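Local atomic coordinates of lipoprotein (Burkholderia cenocepacia, PDB entry 4QHQ), a protein that probably binds methionine as the substrate-binding lipoprotein of an ABC transporter. Residues Glu13-Val18 and Ala52-His57; Lys20-Lys23 and Gly27-Val30. One frame throughout, in Å; residues are numbered along the deposited sequence.

Interaction 1 of 2, residues Glu13-Val18 and Ala52-His57; sequences EVWQVV and ANSFQH. With MET (methionine), chain B.
Trp15 and Ser54 make this contact, and both are buried. Trp15 sits on helix 10-26 and sends its indole across to strand 52-57, an inner strand of the six-stranded sheet. The pyrrole edge leads. NE1 of Trp15 donates a hydrogen bond to OG of Ser54 over 2.9 Å, with an angle of 152° at the hydrogen. The hydroxyl oxygen lies 9° out of the indole plane, at the ring edge, but the bond is moderately bent. Ser54 places OG anti to its own backbone N (chi1 -179°), which turns the hydroxyl to the helix. Its CB follows alongside, 3.5 Å from CZ2 of Trp15. Tyr220 of helix 211-220 touches both residues, and Val18 covers one indole face near the rim. The backbone O of Ser54 accepts a bond from Thr6 on the neighbouring parallel strand.

Further along, strand 52-57 runs into the methionine pocket. The sulphur SD of the ligand rests over one face of the His57 ring, 3.4 Å from NE2. His57 ND1 caps the following helix at Tyr60 N, and NE2 bonds to Asn110 OD1. Backbone O of Phe55 lies 3.3 Å from the ligand CB.

The Trp15 bond satisfies a buried indole N-H. It is the one hydrogen bond between the two segments, and it joins the helix to the sheet through buried side chains.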
loop_
_atom_site.group_PDB
_atom_site.type_symbol
_atom_site.label_atom_id
_atom_site.label_comp_id
_atom_site.label_asym_id
_atom_site.label_seq_id
_atom_site.Cartn_x
_atom_site.Cartn_y
_atom_site.Cartn_z
ATOM N N GLU A 13 11.481 7.184 -4.045
ATOM C CA GLU A 13 12.517 6.818 -5.004
ATOM C C GLU A 13 11.967 6.878 -6.425
ATOM O O GLU A 13 12.554 7.521 -7.290
ATOM C CB GLU A 13 13.074 5.430 -4.713
ATOM C CG GLU A 13 13.779 5.378 -3.378
ATOM C CD GLU A 13 14.425 4.051 -3.100
ATOM O OE1 GLU A 13 15.053 3.922 -2.029
ATOM O OE2 GLU A 13 14.313 3.139 -3.944
ATOM N N VAL A 14 10.839 6.219 -6.667
ATOM C CA VAL A 14 10.209 6.246 -7.986
ATOM C C VAL A 14 9.946 7.669 -8.443
ATOM O O VAL A 14 10.181 8.029 -9.612
ATOM C CB VAL A 14 8.873 5.462 -7.988
ATOM C CG1 VAL A 14 8.116 5.666 -9.314
ATOM C CG2 VAL A 14 9.136 3.986 -7.721
ATOM N N TRP A 15 9.492 8.496 -7.510
ATOM C CA TRP A 15 9.150 9.869 -7.860
ATOM C C TRP A 15 10.336 10.750 -8.238
ATOM O O TRP A 15 10.151 11.734 -8.946
ATOM C CB TRP A 15 8.248 10.511 -6.804
ATOM C CG TRP A 15 6.834 10.180 -7.102
ATOM C CD1 TRP A 15 6.117 9.102 -6.649
ATOM C CD2 TRP A 15 5.979 10.876 -8.003
ATOM N NE1 TRP A 15 4.857 9.112 -7.199
ATOM C CE2 TRP A 15 4.751 10.193 -8.041
ATOM C CE3 TRP A 15 6.136 12.019 -8.788
ATOM C CZ2 TRP A 15 3.676 10.625 -8.815
ATOM C CZ3 TRP A 15 5.069 12.447 -9.562
ATOM C CH2 TRP A 15 3.858 11.752 -9.570
ATOM N N GLN A 16 11.547 10.384 -7.822
ATOM C CA GLN A 16 12.732 11.071 -8.324
ATOM C C GLN A 16 12.858 10.851 -9.832
ATOM O O GLN A 16 13.221 11.770 -10.575
ATOM C CB GLN A 16 14.002 10.621 -7.593
ATOM C CG GLN A 16 13.933 10.674 -6.069
ATOM C CD GLN A 16 13.430 12.001 -5.529
ATOM O OE1 GLN A 16 13.974 13.063 -5.842
ATOM N NE2 GLN A 16 12.391 11.947 -4.708
ATOM N N VAL A 17 12.535 9.644 -10.288
ATOM C CA VAL A 17 12.549 9.364 -11.718
ATOM C C VAL A 17 11.400 10.096 -12.418
ATOM O O VAL A 17 11.593 10.700 -13.473
ATOM C CB VAL A 17 12.475 7.853 -12.010
ATOM C CG1 VAL A 17 12.568 7.589 -13.515
ATOM C CG2 VAL A 17 13.588 7.118 -11.267
ATOM N N VAL A 18 10.207 10.040 -11.830
ATOM C CA VAL A 18 9.055 10.684 -12.448
ATOM C C VAL A 18 9.303 12.190 -12.571
ATOM O O VAL A 18 8.953 12.817 -13.579
ATOM C CB VAL A 18 7.767 10.455 -11.643
ATOM C CG1 VAL A 18 6.587 11.079 -12.375
ATOM C CG2 VAL A 18 7.520 8.963 -11.412
ATOM N N ALA A 52 -1.337 16.675 -6.079
ATOM C CA ALA A 52 -1.617 15.276 -6.320
ATOM C C ALA A 52 -0.936 14.470 -5.231
ATOM O O ALA A 52 -0.048 14.970 -4.535
ATOM C CB ALA A 52 -1.097 14.850 -7.688
ATOM N N ASN A 53 -1.347 13.222 -5.077
ATOM C CA ASN A 53 -0.561 12.304 -4.266
ATOM C C ASN A 53 -0.443 10.954 -4.938
ATOM O O ASN A 53 -1.171 10.654 -5.879
ATOM C CB ASN A 53 -1.042 12.233 -2.802
ATOM C CG ASN A 53 -2.425 11.644 -2.655
ATOM O OD1 ASN A 53 -2.756 10.643 -3.291
ATOM N ND2 ASN A 53 -3.222 12.222 -1.776
ATOM N N SER A 54 0.504 10.154 -4.462
ATOM C CA SER A 54 0.826 8.882 -5.100
ATOM C C SER A 54 1.349 7.947 -4.032
ATOM O O SER A 54 2.558 7.834 -3.816
ATOM C CB SER A 54 1.879 9.113 -6.192
ATOM O OG SER A 54 2.237 7.922 -6.882
ATOM N N PHE A 55 0.422 7.295 -3.335
ATOM C CA PHE A 55 0.801 6.466 -2.199
ATOM C C PHE A 55 -0.205 5.367 -1.868
ATOM O O PHE A 55 0.078 4.559 -1.006
ATOM C CB PHE A 55 0.996 7.318 -0.952
ATOM C CG PHE A 55 -0.292 7.712 -0.297
ATOM C CD1 PHE A 55 -1.105 8.689 -0.868
ATOM C CD2 PHE A 55 -0.703 7.108 0.877
ATOM C CE1 PHE A 55 -2.302 9.047 -0.276
ATOM C CE2 PHE A 55 -1.902 7.447 1.474
ATOM C CZ PHE A 55 -2.698 8.428 0.905
ATOM N N GLN A 56 -1.376 5.359 -2.496
ATOM C CA GLN A 56 -2.464 4.507 -2.018
ATOM C C GLN A 56 -3.103 3.668 -3.101
ATOM O O GLN A 56 -2.929 3.918 -4.288
ATOM C CB GLN A 56 -3.549 5.383 -1.387
ATOM C CG GLN A 56 -4.432 6.099 -2.406
ATOM C CD GLN A 56 -5.140 7.296 -1.814
ATOM O OE1 GLN A 56 -5.873 7.178 -0.831
ATOM N NE2 GLN A 56 -4.921 8.471 -2.416
ATOM N N HIS A 57 -3.855 2.654 -2.677
ATOM C CA HIS A 57 -4.713 1.900 -3.592
ATOM C C HIS A 57 -6.169 2.386 -3.491
ATOM O O HIS A 57 -6.500 3.199 -2.626
ATOM C CB HIS A 57 -4.565 0.385 -3.364
ATOM C CG HIS A 57 -4.648 -0.038 -1.928
ATOM N ND1 HIS A 57 -5.771 0.169 -1.156
ATOM C CD2 HIS A 57 -3.759 -0.691 -1.145
ATOM C CE1 HIS A 57 -5.563 -0.332 0.053
ATOM N NE2 HIS A 57 -4.354 -0.877 0.080
HETATM N N MET B . 1.845 1.074 -1.319
HETATM C CA MET B . 0.895 0.490 -0.370
HETATM C C MET B . 0.472 -0.894 -0.811
HETATM O O MET B . 0.253 -1.098 -2.000
HETATM C CB MET B . -0.324 1.410 -0.239
HETATM C CG MET B . -1.376 0.918 0.774
HETATM S SD MET B . -2.817 2.003 0.844
HETATM C CE MET B . -2.113 3.491 1.561
HETATM O OXT MET B . 0.371 -1.826 0.005
#

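Interaction 2 of 2, residues Lys20-Lys23 and Gly27-Val30; sequences KVAK and GLNV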
loop_
_atom_site.group_PDB
_atom_site.type_symbol
_atom_site.label_atom_id
_atom_site.label_comp_id
_atom_site.label_asym_id
_atom_site.label_seq_id
_atom_site.Cartn_x
_atom_site.Cartn_y
_atom_site.Cartn_z
ATOM N N LYS A 20 12.105 13.695 -13.019
ATOM C CA LYS A 20 13.002 13.909 -14.148
ATOM C C LYS A 20 12.270 13.780 -15.488
ATOM O O LYS A 20 12.399 14.644 -16.356
ATOM C CB LYS A 20 14.181 12.937 -14.080
ATOM N N VAL A 21 11.486 12.716 -15.641
ATOM C CA VAL A 21 10.706 12.502 -16.856
ATOM C C VAL A 21 9.702 13.635 -17.084
ATOM O O VAL A 21 9.557 14.138 -18.202
ATOM C CB VAL A 21 9.948 11.159 -16.798
ATOM C CG1 VAL A 21 9.050 11.002 -18.011
ATOM C CG2 VAL A 21 10.937 10.007 -16.724
ATOM N N ALA A 22 9.008 14.032 -16.021
ATOM C CA ALA A 22 8.025 15.112 -16.120
ATOM C C ALA A 22 8.654 16.392 -16.665
ATOM O O ALA A 22 8.071 17.077 -17.503
ATOM C CB ALA A 22 7.377 15.370 -14.773
ATOM N N LYS A 23 9.861 16.703 -16.213
ATOM C CA LYS A 23 10.549 17.887 -16.706
ATOM C C LYS A 23 10.972 17.725 -18.161
ATOM O O LYS A 23 10.686 18.581 -18.995
ATOM C CB LYS A 23 11.768 18.199 -15.840
ATOM C CG LYS A 23 12.584 19.382 -16.339
ATOM C CD LYS A 23 13.749 19.661 -15.406
ATOM C CE LYS A 23 14.611 20.796 -15.928
ATOM N NZ LYS A 23 15.361 20.398 -17.150
ATOM N N GLY A 27 7.613 18.978 -19.710
ATOM C CA GLY A 27 7.817 20.367 -19.324
ATOM C C GLY A 27 7.229 20.764 -17.975
ATOM O O GLY A 27 7.053 21.953 -17.697
ATOM N N LEU A 28 6.933 19.775 -17.133
ATOM C CA LEU A 28 6.347 20.019 -15.818
ATOM C C LEU A 28 7.407 20.193 -14.743
ATOM O O LEU A 28 8.422 19.494 -14.744
ATOM C CB LEU A 28 5.453 18.853 -15.400
ATOM C CG LEU A 28 4.268 18.494 -16.292
ATOM C CD1 LEU A 28 3.478 17.351 -15.651
ATOM C CD2 LEU A 28 3.395 19.715 -16.539
ATOM N N ASN A 29 7.146 21.108 -13.815
ATOM C CA ASN A 29 7.989 21.299 -12.640
ATOM C C ASN A 29 7.368 20.598 -11.438
ATOM O O ASN A 29 6.486 21.144 -10.777
ATOM C CB ASN A 29 8.189 22.799 -12.362
ATOM C CG ASN A 29 9.252 23.067 -11.305
ATOM O OD1 ASN A 29 9.868 22.136 -10.779
ATOM N ND2 ASN A 29 9.474 24.338 -10.991
ATOM N N VAL A 30 7.832 19.381 -11.166
ATOM C CA VAL A 30 7.267 18.574 -10.093
ATOM C C VAL A 30 8.113 18.665 -8.831
ATOM O O VAL A 30 9.338 18.520 -8.880
ATOM C CB VAL A 30 7.161 17.095 -10.517
ATOM C CG1 VAL A 30 6.807 16.198 -9.326
ATOM C CG2 VAL A 30 6.145 16.931 -11.638
#
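Gly27 meets Lys23 and Ala22 where helix 10-26 ends and the chain turns toward strand 30-35. This is the return half of a beta-alpha-beta crossover, since strands 2-7 and 30-35 are parallel neighbours in the sheet. Gly27 is the first residue to leave helical geometry. Its phi is positive (63°), the left-handed conformation often found in a glycine that ends a helix. N of Gly27 still makes a weak hydrogen bond of the helical i to i-4 kind, 3.2 Å to O of Lys23.

Leu28 comes next and closes a wider loop. Its N donates to O of Ala22 over 3.0 Å, with 158° at the hydrogen. This bond reaches back six residues and occupies a carbonyl of the last helical turns. Leu28 also turns its own O over the helix backbone, where CA of Lys23 makes a C-H...O contact of 3.3 Å. Its CB lies 4.0 Å from CB of Ala22, and its side chain reaches Ile2 and Lys215.

Asn29 points away from the helix and pairs by its backbone with Ile2, which brings the chain to the sheet.

Val30 turns back inward. With CG1 anti to the backbone N (chi1 170°), the other branch is left facing the helix: CG2 of Val30 packs against CB of Ala22 at 3.7 Å.

How the interactions relate
Both interactions use helix 10-26. Trp15 joins it to strand 52-57, and residues 20-23 meet the loop that leads into strand 30-35. Their centres are about 13 Å apart, and they touch directly: CZ3 of Trp15 lies 4.1 Å from CG1 of Val30. Leu216 of helix 211-220 packs on both of these residues, so the two contacts share one apolar layer between helices and sheet. Only interaction 1 includes pocket residues: Phe55, Gln56 and His57 follow Ser54 on the strand and adjoin the bound methionine. The Trp15-Ser54 pair itself does not touch the ligand. Its centre is about 12 Å from the centre of the chain. Interaction 2 is more peripheral, at about 25 Å.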